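PDB 7K4O: carboxylic ester hydrolase from Aspergillus niger, which probably hydrolyses the ester bonds of tannins as a secreted serine esterase of the tannase family, releasing gallic acid. Local coordinates for residues T424-S433 against W542-V553. Numbering follows the deposited sequence.
Sequences TAASIRYWES and WHYDLDAVPMPV
Arg-429 reaches off its helix into the C-terminal loop 542-553 and joins Tyr-544, near the start of that loop, to Val-553 at its far end. Its side chain runs extended as far as NE, CG anti to the backbone N (chi1 -172°); chi4 of 91° then sets the guanidinium across that line, and it takes Val-553 O side-on: Arg-429 NE donates at 2.8 Å and Arg-429 NH2 at 3.0 Å to that one oxygen. Arg-429 NH1 donates to Tyr-544 O at 3.0 Å. Both carbonyl oxygens lie in the guanidinium plane, while Leu-546 CD1 sits over one face, 3.7 Å from Arg-429 CZ. Two waters extend the grip, one linking NH1 to Tyr-544 N, the other NH2 to Leu-546 N. A helical turn further on, Glu-432 OE2 accepts a weak hydrogen bond from His-543 NE2 at 2.7 Å, carboxylate and imidazole nearly perpendicular; OE2 is also hydrogen-bonded by Tyr-444 OH and Trp-517 NE1, and Arg-435 forms a salt bridge with OE1. Toward the helix start, Ile-428 CD1 makes an off-centre CH-pi contact with the six-membered ring of Trp-542, whose NE1 is hydrogen-bonded to Asp-267. Helix 425-438 thus lies between this loop and strand 455-460, the edge of the alpha/beta-hydrolase sheet, with Trp-431 packed on helix 444-452 and Tyr-544 on helix 266-272.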
# COMPACT_ATOMS: atom_id res chain seq x y z
N THR A 424 5.33 -1.66 -8.95
CA THR A 424 5.36 -0.19 -8.98
C THR A 424 4.47 0.37 -10.08
O THR A 424 3.82 1.42 -9.88
CB THR A 424 6.81 0.32 -9.11
OG1 THR A 424 7.63 -0.45 -8.23
CG2 THR A 424 6.88 1.80 -8.80
N ALA A 425 4.45 -0.26 -11.27
CA ALA A 425 3.65 0.22 -12.39
C ALA A 425 2.15 0.24 -12.06
O ALA A 425 1.41 0.92 -12.76
CB ALA A 425 3.99 -0.59 -13.62
N ALA A 426 1.71 -0.51 -11.06
CA ALA A 426 0.28 -0.53 -10.66
C ALA A 426 -0.14 0.88 -10.22
O ALA A 426 -1.31 1.24 -10.48
CB ALA A 426 -0.01 -1.50 -9.61
N SER A 427 0.78 1.61 -9.59
CA SER A 427 0.45 2.98 -9.09
C SER A 427 0.43 3.96 -10.24
O SER A 427 -0.49 4.80 -10.30
CB SER A 427 1.38 3.40 -7.97
OG SER A 427 1.14 2.68 -6.78
N ILE A 428 1.42 3.93 -11.15
CA ILE A 428 1.39 4.82 -12.32
C ILE A 428 0.09 4.61 -13.07
O ILE A 428 -0.55 5.58 -13.51
CB ILE A 428 2.62 4.57 -13.22
CG1 ILE A 428 3.91 5.20 -12.69
CG2 ILE A 428 2.33 5.13 -14.58
CD1 ILE A 428 4.44 4.62 -11.46
N ARG A 429 -0.31 3.35 -13.26
CA ARG A 429 -1.52 3.11 -14.06
C ARG A 429 -2.74 3.84 -13.51
O ARG A 429 -3.54 4.36 -14.26
CB ARG A 429 -1.80 1.61 -14.20
CG ARG A 429 -2.94 1.40 -15.21
CD ARG A 429 -3.20 -0.09 -15.42
NE ARG A 429 -4.21 -0.31 -16.42
CZ ARG A 429 -3.97 -0.47 -17.74
NH1 ARG A 429 -2.74 -0.47 -18.22
NH2 ARG A 429 -4.98 -0.65 -18.57
N TYR A 430 -2.92 3.81 -12.19
CA TYR A 430 -4.12 4.46 -11.61
C TYR A 430 -4.06 5.97 -11.81
O TYR A 430 -5.10 6.57 -12.16
CB TYR A 430 -4.28 4.10 -10.14
CG TYR A 430 -5.54 4.70 -9.57
CD1 TYR A 430 -6.80 4.29 -10.01
CD2 TYR A 430 -5.48 5.73 -8.63
CE1 TYR A 430 -7.97 4.88 -9.52
CE2 TYR A 430 -6.63 6.30 -8.11
CZ TYR A 430 -7.87 5.88 -8.55
OH TYR A 430 -8.97 6.50 -8.04
N TRP A 431 -2.90 6.57 -11.58
CA TRP A 431 -2.78 8.03 -11.78
C TRP A 431 -3.11 8.36 -13.23
O TRP A 431 -3.86 9.32 -13.52
CB TRP A 431 -1.38 8.49 -11.36
CG TRP A 431 -1.12 9.96 -11.47
CD1 TRP A 431 -1.15 10.86 -10.44
CD2 TRP A 431 -0.70 10.69 -12.64
NE1 TRP A 431 -0.77 12.10 -10.89
CE2 TRP A 431 -0.52 12.03 -12.24
CE3 TRP A 431 -0.47 10.36 -13.98
CZ2 TRP A 431 -0.09 13.01 -13.12
CZ3 TRP A 431 -0.04 11.33 -14.85
CH2 TRP A 431 0.11 12.65 -14.43
N GLU A 432 -2.66 7.54 -14.17
CA GLU A 432 -2.99 7.79 -15.59
C GLU A 432 -4.47 7.59 -15.90
O GLU A 432 -5.01 8.30 -16.73
CB GLU A 432 -2.14 6.88 -16.48
CG GLU A 432 -0.63 7.09 -16.41
CD GLU A 432 -0.13 8.39 -17.02
OE1 GLU A 432 -0.95 9.14 -17.54
OE2 GLU A 432 1.12 8.60 -16.98
N SER A 433 -5.12 6.63 -15.23
CA SER A 433 -6.56 6.36 -15.36
C SER A 433 -7.31 7.61 -14.92
O SER A 433 -8.25 8.06 -15.63
CB SER A 433 -6.99 5.15 -14.57
OG SER A 433 -6.47 3.98 -15.21
N TRP A 542 6.48 2.80 -18.61
CA TRP A 542 5.60 2.59 -17.44
C TRP A 542 4.15 2.37 -17.89
O TRP A 542 3.28 2.26 -16.98
CB TRP A 542 5.64 3.80 -16.49
CG TRP A 542 6.90 3.98 -15.72
CD1 TRP A 542 7.93 4.82 -16.03
CD2 TRP A 542 7.23 3.39 -14.46
NE1 TRP A 542 8.91 4.73 -15.09
CE2 TRP A 542 8.50 3.88 -14.08
CE3 TRP A 542 6.62 2.44 -13.65
CZ2 TRP A 542 9.14 3.47 -12.93
CZ3 TRP A 542 7.24 2.03 -12.49
CH2 TRP A 542 8.49 2.55 -12.13
N HIS A 543 3.88 2.46 -19.18
CA HIS A 543 2.49 2.41 -19.69
C HIS A 543 2.30 1.08 -20.40
O HIS A 543 3.13 0.74 -21.26
CB HIS A 543 2.21 3.56 -20.63
CG HIS A 543 2.21 4.90 -19.97
ND1 HIS A 543 2.32 6.07 -20.70
CD2 HIS A 543 2.07 5.26 -18.67
CE1 HIS A 543 2.25 7.10 -19.86
NE2 HIS A 543 2.10 6.64 -18.61
N TYR A 544 1.21 0.40 -20.10
CA TYR A 544 0.94 -0.95 -20.64
C TYR A 544 -0.41 -1.00 -21.32
O TYR A 544 -1.41 -0.47 -20.86
CB TYR A 544 1.10 -2.01 -19.57
CG TYR A 544 2.51 -2.09 -19.06
CD1 TYR A 544 3.44 -2.85 -19.72
CD2 TYR A 544 2.93 -1.33 -17.97
CE1 TYR A 544 4.76 -2.92 -19.29
CE2 TYR A 544 4.24 -1.38 -17.53
CZ TYR A 544 5.17 -2.16 -18.21
OH TYR A 544 6.46 -2.22 -17.79
N ASP A 545 -0.42 -1.68 -22.48
CA ASP A 545 -1.65 -1.96 -23.23
C ASP A 545 -2.11 -3.37 -22.85
O ASP A 545 -1.45 -4.38 -23.25
CB ASP A 545 -1.40 -1.84 -24.73
CG ASP A 545 -2.61 -2.22 -25.57
OD1 ASP A 545 -3.72 -2.32 -25.03
OD2 ASP A 545 -2.41 -2.45 -26.76
N LEU A 546 -3.17 -3.48 -22.05
CA LEU A 546 -3.64 -4.80 -21.59
C LEU A 546 -4.61 -5.35 -22.64
O LEU A 546 -5.84 -5.42 -22.41
CB LEU A 546 -4.30 -4.67 -20.20
CG LEU A 546 -3.39 -4.01 -19.15
CD1 LEU A 546 -4.01 -4.12 -17.77
CD2 LEU A 546 -2.02 -4.65 -19.11
N ASP A 547 -4.08 -5.68 -23.81
CA ASP A 547 -4.93 -6.03 -24.97
C ASP A 547 -5.55 -7.43 -24.83
O ASP A 547 -6.43 -7.73 -25.63
CB ASP A 547 -4.12 -5.90 -26.26
CG ASP A 547 -2.97 -6.87 -26.35
OD1 ASP A 547 -2.21 -7.04 -25.39
OD2 ASP A 547 -2.79 -7.43 -27.45
N ALA A 548 -5.21 -8.24 -23.83
CA ALA A 548 -5.92 -9.49 -23.52
C ALA A 548 -7.30 -9.23 -22.90
O ALA A 548 -8.10 -10.17 -22.81
CB ALA A 548 -5.11 -10.36 -22.62
N VAL A 549 -7.51 -8.04 -22.36
CA VAL A 549 -8.71 -7.75 -21.53
C VAL A 549 -9.62 -6.82 -22.29
O VAL A 549 -9.24 -5.69 -22.60
CB VAL A 549 -8.31 -7.17 -20.16
CG1 VAL A 549 -9.60 -6.88 -19.38
CG2 VAL A 549 -7.40 -8.11 -19.41
N PRO A 550 -10.84 -7.25 -22.72
CA PRO A 550 -11.69 -6.36 -23.52
C PRO A 550 -12.14 -5.09 -22.75
O PRO A 550 -12.28 -4.07 -23.33
CB PRO A 550 -12.86 -7.26 -23.93
CG PRO A 550 -12.29 -8.64 -23.89
CD PRO A 550 -11.32 -8.65 -22.72
N MET A 551 -12.38 -5.24 -21.46
CA MET A 551 -12.83 -4.10 -20.61
C MET A 551 -11.63 -3.18 -20.40
O MET A 551 -10.52 -3.65 -20.18
CB MET A 551 -13.27 -4.60 -19.24
CG MET A 551 -14.55 -5.43 -19.19
SD MET A 551 -15.96 -4.52 -19.76
CE MET A 551 -16.33 -3.40 -18.37
N PRO A 552 -11.85 -1.86 -20.23
CA PRO A 552 -10.83 -0.98 -19.68
C PRO A 552 -10.49 -1.46 -18.27
O PRO A 552 -11.32 -1.79 -17.43
CB PRO A 552 -11.49 0.42 -19.63
CG PRO A 552 -12.67 0.31 -20.57
CD PRO A 552 -13.12 -1.14 -20.49
N VAL A 553 -9.21 -1.47 -17.99
CA VAL A 553 -8.73 -1.83 -16.65
C VAL A 553 -8.11 -0.56 -16.05
O VAL A 553 -7.01 -0.18 -16.47
CB VAL A 553 -7.72 -2.96 -16.72
CG1 VAL A 553 -7.16 -3.25 -15.34
CG2 VAL A 553 -8.36 -4.21 -17.35
O HOH W 1 1.38 1.24 -15.49
O HOH W 2 -0.34 1.08 -17.62
O HOH W 3 -4.61 -1.04 -21.41